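Local coordinates for Alr4995 protein (Nostoc sp., PDB 6LRF) that probably acts as a bifunctional arginine dihydrolase and ornithine cyclodeaminase, hydrolysing arginine to ornithine and then cyclising ornithine to proline, at residues E362-L367 / R391-W396; K366-I371 / V433-L438. One frame throughout, in Å; residues are numbered along the deposited sequence.

Contact 1: residues E362-L367 / R391-W396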
loop_
_atom_site.group_PDB
_atom_site.type_symbol
_atom_site.label_atom_id
_atom_site.label_comp_id
_atom_site.label_asym_id
_atom_site.label_seq_id
_atom_site.Cartn_x
_atom_site.Cartn_y
_atom_site.Cartn_z
ATOM N N GLU B 362 -1.510 26.192 43.744
ATOM C CA GLU B 362 -1.827 24.792 43.989
ATOM C C GLU B 362 -3.117 24.665 44.789
ATOM O O GLU B 362 -3.324 25.378 45.772
ATOM C CB GLU B 362 -0.690 24.097 44.751
ATOM C CG GLU B 362 0.484 23.609 43.914
ATOM C CD GLU B 362 1.364 22.614 44.671
ATOM O OE1 GLU B 362 2.422 22.210 44.142
ATOM O OE2 GLU B 362 0.994 22.218 45.796
ATOM N N ARG B 363 -3.982 23.754 44.368
ATOM C CA ARG B 363 -5.209 23.476 45.097
ATOM C C ARG B 363 -5.483 21.976 45.103
ATOM O O ARG B 363 -4.876 21.230 44.334
ATOM C CB ARG B 363 -6.373 24.253 44.485
ATOM C CG ARG B 363 -6.299 25.743 44.796
ATOM C CD ARG B 363 -7.250 26.520 43.938
ATOM N NE ARG B 363 -8.624 26.154 44.257
ATOM C CZ ARG B 363 -9.668 26.396 43.471
ATOM N NH1 ARG B 363 -9.504 27.026 42.310
ATOM N NH2 ARG B 363 -10.881 26.009 43.851
ATOM N N ASP B 364 -6.377 21.537 45.986
ATOM C CA ASP B 364 -6.770 20.131 46.062
ATOM C C ASP B 364 -7.617 19.754 44.855
ATOM O O ASP B 364 -8.394 20.574 44.362
ATOM C CB ASP B 364 -7.554 19.847 47.353
ATOM C CG ASP B 364 -6.707 20.028 48.606
ATOM O OD1 ASP B 364 -5.458 20.083 48.497
ATOM O OD2 ASP B 364 -7.298 20.110 49.705
ATOM N N ALA B 365 -7.464 18.522 44.376
ATOM C CA ALA B 365 -8.332 18.020 43.321
ATOM C C ALA B 365 -9.771 18.008 43.830
ATOM O O ALA B 365 -10.023 17.687 44.989
ATOM C CB ALA B 365 -7.895 16.622 42.886
ATOM N N LYS B 366 -10.722 18.358 42.977
ATOM C CA LYS B 366 -12.128 18.285 43.363
ATOM C C LYS B 366 -12.638 16.854 43.266
ATOM O O LYS B 366 -12.311 16.144 42.320
ATOM C CB LYS B 366 -12.970 19.208 42.485
ATOM C CG LYS B 366 -12.326 20.578 42.305
ATOM C CD LYS B 366 -13.302 21.735 42.524
ATOM C CE LYS B 366 -14.207 21.935 41.314
ATOM N NZ LYS B 366 -14.704 23.350 41.239
ATOM N N LEU B 367 -13.426 16.430 44.251
ATOM C CA LEU B 367 -13.936 15.075 44.284
ATOM C C LEU B 367 -15.453 15.061 44.225
ATOM O O LEU B 367 -16.108 15.894 44.858
ATOM C CB LEU B 367 -13.467 14.367 45.552
ATOM C CG LEU B 367 -11.970 14.310 45.829
ATOM C CD1 LEU B 367 -11.744 13.715 47.215
ATOM C CD2 LEU B 367 -11.262 13.464 44.774
ATOM N N ARG B 391 -3.592 15.887 44.420
ATOM C CA ARG B 391 -3.467 16.613 45.695
ATOM C C ARG B 391 -4.740 16.463 46.525
ATOM O O ARG B 391 -5.810 16.933 46.130
ATOM C CB ARG B 391 -3.168 18.095 45.452
ATOM C CG ARG B 391 -2.498 18.847 46.632
ATOM C CD ARG B 391 -2.226 20.295 46.212
ATOM N NE ARG B 391 -1.605 21.134 47.237
ATOM C CZ ARG B 391 -2.273 21.986 48.017
ATOM N NH1 ARG B 391 -3.590 22.091 47.921
ATOM N NH2 ARG B 391 -1.628 22.728 48.907
ATOM N N ILE B 392 -4.617 15.772 47.657
ATOM C CA ILE B 392 -5.748 15.508 48.545
ATOM C C ILE B 392 -5.407 16.105 49.908
ATOM O O ILE B 392 -4.356 15.788 50.472
ATOM C CB ILE B 392 -6.039 13.993 48.679
ATOM C CG1 ILE B 392 -5.945 13.292 47.318
ATOM C CG2 ILE B 392 -7.394 13.732 49.378
ATOM C CD1 ILE B 392 -6.958 13.799 46.303
ATOM N N ASN B 393 -6.283 16.976 50.409
ATOM C CA ASN B 393 -6.038 17.785 51.613
ATOM C C ASN B 393 -4.570 18.221 51.772
ATOM O O ASN B 393 -3.904 17.861 52.741
ATOM C CB ASN B 393 -6.502 17.033 52.867
ATOM C CG ASN B 393 -6.654 17.962 54.101
ATOM O OD1 ASN B 393 -6.716 19.188 53.980
ATOM N ND2 ASN B 393 -6.720 17.363 55.284
ATOM N N GLY B 394 -4.071 18.962 50.783
ATOM C CA GLY B 394 -2.755 19.580 50.841
ATOM C C GLY B 394 -1.575 18.673 50.565
ATOM O O GLY B 394 -0.425 19.087 50.667
ATOM N N GLN B 395 -1.857 17.433 50.200
ATOM C CA GLN B 395 -0.824 16.414 50.108
ATOM C C GLN B 395 -0.860 15.721 48.729
ATOM O O GLN B 395 -1.930 15.322 48.262
ATOM C CB GLN B 395 -1.019 15.417 51.257
ATOM C CG GLN B 395 0.009 14.301 51.389
ATOM C CD GLN B 395 -0.195 13.474 52.669
ATOM O OE1 GLN B 395 -0.814 12.402 52.642
ATOM N NE2 GLN B 395 0.335 13.973 53.792
ATOM N N TRP B 396 0.300 15.611 48.074
ATOM C CA TRP B 396 0.395 14.953 46.763
ATOM C C TRP B 396 0.579 13.443 46.911
ATOM O O TRP B 396 1.482 12.985 47.594
ATOM C CB TRP B 396 1.539 15.537 45.930
ATOM C CG TRP B 396 1.272 16.928 45.462
ATOM C CD1 TRP B 396 1.698 18.086 46.048
ATOM C CD2 TRP B 396 0.518 17.316 44.309
ATOM N NE1 TRP B 396 1.251 19.169 45.332
ATOM C CE2 TRP B 396 0.521 18.724 44.261
ATOM C CE3 TRP B 396 -0.162 16.608 43.309
ATOM C CZ2 TRP B 396 -0.113 19.439 43.249
ATOM C CZ3 TRP B 396 -0.806 17.320 42.306
ATOM C CH2 TRP B 396 -0.773 18.719 42.281
#
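A type I' beta hairpin, turning from Ile-392 to Gln-395 between strands 388-392 and 395-400, receives the segment 362-367 through a salt-bridge network centred on Arg-391. The Arg-391 side chain starts anti to its backbone N (chi1 -158°) and runs extended to NE, so its guanidinium lies between two acids. On one side Asp-364 OD1 forms a salt bridge with Arg-391 NH1 at 2.8 Å. Asp-364 OD1 also accepts the N-H of Gly-394 N at 2.9 Å, met from above the carboxylate plane, so two partners grip it. On the other side Glu-362 OE2 makes a longer salt bridge, 3.2 Å to Arg-391 NE, whose hydrogen bond is weak. Trp-396 NE1 gives Glu-362 OE2 a straighter bond at 3.1 Å (157°), the oxygen near the ring plane but met from above its own carboxylate plane. CB of Glu-362 lies over one guanidinium face, toward the rim, and CA of Gly-394 over the centre of the other. One backbone bond, Ala-365 N to Arg-391 O at 2.9 Å, completes the join. The whole is a two-residue type I' beta hairpin whose turn N-H and first-strand arginine are both held by one carboxylate of a crossing segment.

Contact 2: residues K366-I371 / V433-L438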
loop_
_atom_site.group_PDB
_atom_site.type_symbol
_atom_site.label_atom_id
_atom_site.label_comp_id
_atom_site.label_asym_id
_atom_site.label_seq_id
_atom_site.Cartn_x
_atom_site.Cartn_y
_atom_site.Cartn_z
ATOM N N LYS B 366 -10.722 18.358 42.977
ATOM C CA LYS B 366 -12.128 18.285 43.363
ATOM C C LYS B 366 -12.638 16.854 43.266
ATOM O O LYS B 366 -12.311 16.144 42.320
ATOM C CB LYS B 366 -12.970 19.208 42.485
ATOM C CG LYS B 366 -12.326 20.578 42.305
ATOM C CD LYS B 366 -13.302 21.735 42.524
ATOM C CE LYS B 366 -14.207 21.935 41.314
ATOM N NZ LYS B 366 -14.704 23.350 41.239
ATOM N N LEU B 367 -13.426 16.430 44.251
ATOM C CA LEU B 367 -13.936 15.075 44.284
ATOM C C LEU B 367 -15.453 15.061 44.225
ATOM O O LEU B 367 -16.108 15.894 44.858
ATOM C CB LEU B 367 -13.467 14.367 45.552
ATOM C CG LEU B 367 -11.970 14.310 45.829
ATOM C CD1 LEU B 367 -11.744 13.715 47.215
ATOM C CD2 LEU B 367 -11.262 13.464 44.774
ATOM N N GLU B 368 -16.013 14.125 43.458
ATOM C CA GLU B 368 -17.455 13.896 43.446
ATOM C C GLU B 368 -17.739 12.403 43.617
ATOM O O GLU B 368 -16.971 11.565 43.146
ATOM C CB GLU B 368 -18.082 14.423 42.150
ATOM C CG GLU B 368 -18.146 15.938 42.061
ATOM C CD GLU B 368 -18.961 16.557 43.189
ATOM O OE1 GLU B 368 -19.935 15.914 43.638
ATOM O OE2 GLU B 368 -18.629 17.682 43.634
ATOM N N PRO B 369 -18.838 12.058 44.302
ATOM C CA PRO B 369 -19.065 10.630 44.545
ATOM C C PRO B 369 -19.668 9.908 43.353
ATOM O O PRO B 369 -20.465 10.474 42.630
ATOM C CB PRO B 369 -20.046 10.629 45.716
ATOM C CG PRO B 369 -20.831 11.903 45.534
ATOM C CD PRO B 369 -19.818 12.906 45.013
ATOM N N VAL B 370 -19.258 8.661 43.146
ATOM C CA VAL B 370 -19.978 7.750 42.272
ATOM C C VAL B 370 -21.349 7.466 42.898
ATOM O O VAL B 370 -21.424 7.152 44.089
ATOM C CB VAL B 370 -19.191 6.421 42.079
ATOM C CG1 VAL B 370 -20.006 5.420 41.289
ATOM C CG2 VAL B 370 -17.858 6.681 41.418
ATOM N N ILE B 371 -22.430 7.575 42.124
ATOM C CA ILE B 371 -23.751 7.269 42.680
ATOM C C ILE B 371 -24.400 6.036 42.046
ATOM O O ILE B 371 -25.297 5.431 42.619
ATOM C CB ILE B 371 -24.724 8.461 42.550
ATOM C CG1 ILE B 371 -24.834 8.935 41.101
ATOM C CG2 ILE B 371 -24.316 9.611 43.487
ATOM C CD1 ILE B 371 -25.525 10.260 40.980
ATOM N N VAL B 433 -14.431 10.311 43.181
ATOM C CA VAL B 433 -13.738 10.362 41.914
ATOM C C VAL B 433 -13.331 11.803 41.574
ATOM O O VAL B 433 -14.114 12.732 41.735
ATOM C CB VAL B 433 -14.622 9.750 40.791
ATOM C CG1 VAL B 433 -14.109 10.142 39.418
ATOM C CG2 VAL B 433 -14.665 8.212 40.935
ATOM N N ILE B 434 -12.087 11.977 41.126
ATOM C CA ILE B 434 -11.584 13.274 40.695
ATOM C C ILE B 434 -12.336 13.808 39.483
ATOM O O ILE B 434 -12.512 13.102 38.472
ATOM C CB ILE B 434 -10.079 13.181 40.387
ATOM C CG1 ILE B 434 -9.350 12.811 41.676
ATOM C CG2 ILE B 434 -9.551 14.488 39.789
ATOM C CD1 ILE B 434 -7.896 12.786 41.550
ATOM N N VAL B 435 -12.817 15.046 39.613
ATOM C CA VAL B 435 -13.478 15.771 38.528
ATOM C C VAL B 435 -12.702 17.060 38.317
ATOM O O VAL B 435 -11.858 17.416 39.147
ATOM C CB VAL B 435 -14.953 16.101 38.826
ATOM C CG1 VAL B 435 -15.761 14.826 39.046
ATOM C CG2 VAL B 435 -15.053 17.021 40.038
ATOM N N ASP B 436 -12.988 17.755 37.220
ATOM C CA ASP B 436 -12.271 18.984 36.874
ATOM C C ASP B 436 -10.782 18.681 36.652
ATOM O O ASP B 436 -10.415 17.542 36.347
ATOM C CB ASP B 436 -12.467 20.052 37.963
ATOM C CG ASP B 436 -12.390 21.481 37.416
ATOM O OD1 ASP B 436 -11.281 21.925 37.028
ATOM O OD2 ASP B 436 -13.437 22.165 37.396
ATOM N N VAL B 437 -9.926 19.690 36.776
ATOM C CA VAL B 437 -8.522 19.537 36.395
ATOM C C VAL B 437 -7.563 20.145 37.410
ATOM O O VAL B 437 -6.392 20.353 37.121
ATOM C CB VAL B 437 -8.239 20.179 34.996
ATOM C CG1 VAL B 437 -9.006 19.443 33.883
ATOM C CG2 VAL B 437 -8.602 21.665 34.995
ATOM N N LEU B 438 -8.058 20.434 38.605
ATOM C CA LEU B 438 -7.199 20.928 39.676
ATOM C C LEU B 438 -6.494 19.802 40.422
ATOM O O LEU B 438 -6.993 18.682 40.488
ATOM C CB LEU B 438 -8.015 21.754 40.676
ATOM C CG LEU B 438 -8.654 23.029 40.139
ATOM C CD1 LEU B 438 -9.542 23.652 41.211
ATOM C CD2 LEU B 438 -7.557 23.975 39.711
HETATM O O HOH W 1 -9.805 18.685 40.238
HETATM O O HOH W 2 -13.435 24.641 39.031
#
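Strand 366-369 adds to a mixed sheet as an edge strand, running antiparallel to strand 432-435, and the pairing is firm at one end and hydrated at the other. At the firm end Glu-368 and Val-433 form a hydrogen-bonded pair: Glu-368 N gives to Val-433 O at 2.9 Å, in the carbonyl plane and nearly straight (171°), and Val-433 N returns a bond to Glu-368 O at 2.8 Å. Beyond it, CG2 of Val-370 meets CG2 of Val-433 at 3.6 Å, each branch beside its own backbone N. In the other direction from Glu-368 comes the non-hydrogen-bonded pair, where the CD2 branch of Leu-367 crosses obliquely to CG1 of Ile-434 at 3.7 Å. Val-435 N then bonds to Lys-366 O at 3.0 Å, the donor standing above the carbonyl plane. On the face shared by Lys-366, Glu-368 and Val-435, both methyls of Val-435 lie against the Glu-368 aliphatic chain, and CG2 also approaches CB of Lys-366. An alanine here, in place of Val-435, would lose both methyls and would probably leave these aliphatic stems less well packed.

From the Lys-366/Val-435 pair onward, water takes over. One molecule accepts from Lys-366 N and donates to Val-435 O, 2.6 Å from the water oxygen, and to Leu-438 O. A second accepts from Lys-366 NZ and donates to Asp-436 OD2; NZ and OD2 themselves stand 4.2 Å apart, beyond a salt bridge, so the water probably relays the attraction between them. Asp-436 OD1 instead accepts Val-437 N at 2.6 Å through its anti lone pair, and OD2 is also hydrogen-bonded to His-340. The inner neighbour of strand 432-435 is strand 407-413, whose Ile-408 and Ile-410 touch Ile-434, while Asp-436 and Val-437 lean on helix 340-352.

In the fold
Contacts 1 and 2 illustrate how one short segment can serve two partners in a single sheet. Their centres lie about 11 Å apart, and they share Lys-366 and Leu-367: the residues leading into strand 366-369 meet the hairpin of contact 1, and the strand itself pairs with 432-435 in contact 2. The two touch directly where Ala-365 CB packs at 3.3 Å from Leu-438 O and at 4.1 Å from Ile-434 CD1. Leu-367 and Ile-392, from different segments of contact 1, both rest on Ile-410 of strand 407-413. Both contacts lie on the same side of the chain's centre, contact 1 at the surface, its centre about 33 Å from that of the chain, and contact 2 partly buried at about 27 Å.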